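Local coordinates for protein NAD(P)H-flavin oxidoreductase (Agrobacterium tumefaciens str. C58, PDB 2FRE) that binds flavin mononucleotide and, as a nitroreductase-family oxidoreductase, probably transfers electrons from NAD(P)H through the flavin to an acceptor substrate, at residues 142-146 and 147-151; 58-61 and 62-66. All coordinates share one frame; numbering follows the deposited sequence.

Contact 1. Residues 142-146 and 147-151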
# COMPACT_ATOMS: atom_id res chain seq x y z
N ARG A 142 20.04 -11.22 8.24
CA ARG A 142 21.29 -10.47 8.02
C ARG A 142 21.02 -8.97 7.94
O ARG A 142 21.82 -8.16 8.41
CB ARG A 142 22.00 -10.91 6.74
CG ARG A 142 22.32 -12.39 6.63
CD ARG A 142 23.17 -12.66 5.39
NE ARG A 142 23.20 -14.09 5.07
CZ ARG A 142 23.70 -14.60 3.95
NH1 ARG A 142 24.22 -13.81 3.03
NH2 ARG A 142 23.67 -15.91 3.74
N ILE A 143 19.91 -8.58 7.31
CA ILE A 143 19.51 -7.17 7.28
C ILE A 143 19.35 -6.61 8.70
O ILE A 143 19.86 -5.53 9.02
CB ILE A 143 18.21 -6.96 6.43
CG1 ILE A 143 18.52 -7.19 4.94
CG2 ILE A 143 17.63 -5.56 6.64
CD1 ILE A 143 17.31 -7.59 4.12
N VAL A 144 18.63 -7.35 9.54
CA VAL A 144 18.40 -6.93 10.91
C VAL A 144 19.71 -6.74 11.68
O VAL A 144 19.88 -5.76 12.39
CB VAL A 144 17.48 -7.95 11.65
CG1 VAL A 144 17.46 -7.70 13.16
CG2 VAL A 144 16.07 -7.88 11.08
N GLU A 145 20.62 -7.68 11.51
CA GLU A 145 21.90 -7.66 12.22
C GLU A 145 22.81 -6.56 11.66
O GLU A 145 23.32 -5.75 12.42
CB GLU A 145 22.59 -9.01 12.09
CG GLU A 145 23.86 -9.14 12.89
CD GLU A 145 23.63 -8.92 14.38
OE1 GLU A 145 22.54 -9.29 14.89
OE2 GLU A 145 24.55 -8.37 15.04
N LYS A 146 23.00 -6.53 10.34
CA LYS A 146 23.95 -5.61 9.72
C LYS A 146 23.49 -4.15 9.72
O LYS A 146 24.33 -3.24 9.70
CB LYS A 146 24.28 -6.04 8.28
CG LYS A 146 25.05 -7.35 8.16
CD LYS A 146 26.53 -7.22 8.53
CE LYS A 146 27.32 -8.44 8.00
NZ LYS A 146 28.67 -8.63 8.61
N LEU A 147 22.18 -3.91 9.71
CA LEU A 147 21.65 -2.54 9.65
C LEU A 147 21.13 -2.05 10.99
O LEU A 147 20.51 -0.99 11.07
CB LEU A 147 20.57 -2.40 8.56
CG LEU A 147 21.02 -2.79 7.13
CD1 LEU A 147 19.97 -2.46 6.14
CD2 LEU A 147 22.35 -2.12 6.71
N ASP A 148 21.39 -2.82 12.05
CA ASP A 148 21.09 -2.42 13.43
C ASP A 148 19.60 -2.18 13.63
O ASP A 148 19.20 -1.19 14.25
CB ASP A 148 21.86 -1.16 13.83
CG ASP A 148 23.36 -1.34 13.75
OD1 ASP A 148 23.83 -2.44 14.11
OD2 ASP A 148 24.06 -0.38 13.33
N ILE A 149 18.78 -3.07 13.09
CA ILE A 149 17.36 -2.93 13.26
C ILE A 149 17.01 -3.42 14.66
O ILE A 149 17.40 -4.54 15.01
CB ILE A 149 16.60 -3.68 12.17
CG1 ILE A 149 16.91 -3.02 10.82
CG2 ILE A 149 15.08 -3.71 12.49
CD1 ILE A 149 16.53 -3.83 9.65
N PRO A 150 16.30 -2.60 15.45
CA PRO A 150 16.01 -2.97 16.84
C PRO A 150 14.95 -4.05 16.91
O PRO A 150 14.27 -4.32 15.93
CB PRO A 150 15.46 -1.67 17.46
CG PRO A 150 15.63 -0.61 16.40
CD PRO A 150 15.71 -1.29 15.12
N ASP A 151 14.84 -4.67 18.08
CA ASP A 151 13.84 -5.68 18.35
C ASP A 151 12.46 -5.07 18.16
O ASP A 151 12.24 -3.89 18.49
CB ASP A 151 13.97 -6.22 19.79
CG ASP A 151 15.30 -6.94 20.04
OD1 ASP A 151 16.06 -7.19 19.06
OD2 ASP A 151 15.60 -7.26 21.21
O HOH W 1 20.17 -5.56 15.07
O HOH W 2 23.03 -5.06 14.96
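Ile149 folds back against the last turn of the helix and meets Ile143 and Val144. Its CB rests 3.9 Å from Val144 CA and 4.2 Å from Val144 CG1. With Ile149 CG1 anti to the carbonyl carbon (chi1 -66°), the longer branch runs along Val144, CG1 passing Val144 CA at 4.2 Å before CD1 at the tip reaches Ile143 CG2 at 3.6 Å, the two side chains lying alongside and pointing the same way. The same CG2 also takes Leu147 CD1, at 3.9 Å, one methyl serving both residues. Leu147 N closes the final turn on Ile143 O, and Ile149 N, three residues past the last helical residue, returns to Val144 O at 3.0 Å, in the carbonyl plane on a lone pair. Asp148, left-handed (phi 60°, psi 44°), allows that return: a helix C-terminus followed by a left-handed residue, with an N-H bonded to the carbonyl five residues back. Water 1 bridges Val144 O and Ile149 O, and water 2 links Glu145 O to Asp148 OD1. Ile143 and Ile149 pack on Val155 of strand 153-162, Leu147 lies against Phe90 of strand 87-98 and Leu69 of helix 67-72, and Phe195 of the second subunit covers Ile149.

Contact 2. Residues 58-61 and 62-66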
# COMPACT_ATOMS: atom_id res chain seq x y z
N VAL A 58 15.42 2.28 5.60
CA VAL A 58 16.88 2.37 5.69
C VAL A 58 17.41 2.30 4.25
O VAL A 58 17.16 1.33 3.53
CB VAL A 58 17.45 1.26 6.59
CG1 VAL A 58 18.95 1.39 6.76
CG2 VAL A 58 16.75 1.34 7.96
N TYR A 59 18.10 3.35 3.84
CA TYR A 59 18.46 3.53 2.44
C TYR A 59 19.94 3.83 2.20
O TYR A 59 20.66 4.31 3.09
CB TYR A 59 17.59 4.63 1.83
CG TYR A 59 17.84 6.02 2.38
CD1 TYR A 59 18.85 6.83 1.86
CD2 TYR A 59 17.08 6.51 3.44
CE1 TYR A 59 19.08 8.11 2.37
CE2 TYR A 59 17.29 7.77 3.94
CZ TYR A 59 18.30 8.56 3.41
OH TYR A 59 18.49 9.82 3.92
N ALA A 60 20.37 3.55 0.97
CA ALA A 60 21.71 3.84 0.50
C ALA A 60 21.67 4.24 -0.99
O ALA A 60 20.97 3.61 -1.78
CB ALA A 60 22.61 2.64 0.69
N HIS A 61 22.40 5.29 -1.34
CA HIS A 61 22.62 5.66 -2.74
C HIS A 61 23.75 4.83 -3.34
O HIS A 61 24.65 4.36 -2.64
CB HIS A 61 22.99 7.14 -2.86
CG HIS A 61 21.84 8.07 -2.67
ND1 HIS A 61 21.08 8.54 -3.73
CD2 HIS A 61 21.33 8.64 -1.55
CE1 HIS A 61 20.14 9.34 -3.26
NE2 HIS A 61 20.28 9.43 -1.95
N LYS A 62 23.73 4.72 -4.66
CA LYS A 62 24.78 4.05 -5.41
C LYS A 62 26.21 4.51 -5.05
O LYS A 62 27.13 3.69 -5.07
CB LYS A 62 24.55 4.23 -6.91
CG LYS A 62 24.87 3.00 -7.69
CD LYS A 62 25.75 3.31 -8.85
CE LYS A 62 25.95 2.06 -9.70
NZ LYS A 62 24.73 1.21 -9.58
N ASP A 63 26.38 5.80 -4.70
CA ASP A 63 27.70 6.36 -4.25
C ASP A 63 28.06 6.17 -2.77
O ASP A 63 29.09 6.68 -2.31
CB ASP A 63 27.81 7.85 -4.59
CG ASP A 63 26.96 8.77 -3.66
OD1 ASP A 63 26.04 8.29 -2.98
OD2 ASP A 63 27.21 9.99 -3.65
N SER A 64 27.25 5.45 -2.03
CA SER A 64 27.45 5.27 -0.60
C SER A 64 28.61 4.33 -0.30
O SER A 64 28.78 3.33 -0.97
CB SER A 64 26.20 4.66 0.02
OG SER A 64 26.43 4.37 1.41
N GLU A 65 29.34 4.63 0.77
CA GLU A 65 30.31 3.68 1.34
C GLU A 65 29.67 2.33 1.67
O GLU A 65 30.37 1.33 1.68
CB GLU A 65 30.93 4.22 2.63
CG GLU A 65 31.87 5.41 2.47
CD GLU A 65 33.24 5.02 1.93
OE1 GLU A 65 34.21 4.95 2.72
OE2 GLU A 65 33.33 4.79 0.70
N ASP A 66 28.37 2.30 1.94
CA ASP A 66 27.69 1.03 2.26
C ASP A 66 26.88 0.40 1.14
O ASP A 66 26.16 -0.56 1.37
CB ASP A 66 26.76 1.23 3.45
CG ASP A 66 27.51 1.54 4.71
OD1 ASP A 66 28.50 0.82 5.04
OD2 ASP A 66 27.09 2.50 5.36
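His61 O accepts from Ser64 N at 2.9 Å and closes a type I beta turn. The donor sits well above the carbonyl plane, 50° out of it, instead of on a lone pair, but the N-H nevertheless points well at the oxygen, at 157°. Asp63, at the third position of the turn, has its CG between its own backbone N and carbonyl carbon (chi1 75°); this brings OD1 back to His61 CB, at 3.3 Å. The imidazole itself leads away from the turn, where His61 ND1 lies 5.0 Å from Asp63 OD1, not in contact, and it packs on Val87 of strand 87-98 and on Leu36 of helix 33-44. On Ala60 the methyl faces the returning chain, its CB 4.2 Å from Ser64 CB. Ser64 then begins a second motif, an ST turn: OG, anti to the backbone N, accepts from Asp66 N at 2.9 Å. Turn and ST turn follow directly on one another and carry the chain from the end of strand 55-61 to the start of helix 67-72, where Asp66 holds the N-cap position without making a capping bond through its side chain. That carboxylate instead forms a salt bridge with Arg194 of the second subunit. Lys62, at the second position of the turn, extends away from it, and its NZ donates to the carbonyl oxygens of Lys83 and Ala85, fastening the turn to the chain leading into strand 87-98.

How the contacts relate
Of the elements concerned, strand 55-61 comes first from the N terminus, and contact 2 closes the short loop that leads from it into helix 67-72. Strand 87-98, paired antiparallel with 55-61, follows later, and only after helix 140-146 does contact 1 turn the chain toward strand 153-162, another antiparallel partner of 87-98. The contacts are thus in series, neither enclosing nor crossing the other. Their centres lie 16 Å apart, yet they meet directly where Leu147 CD1 packs on Val58 CG1 at 4.0 Å. Helix 67-72, entered from contact 2, also touches both through Phe70. Both contacts touch the second subunit, whose Arg194 packs on Asp148 and on Val58.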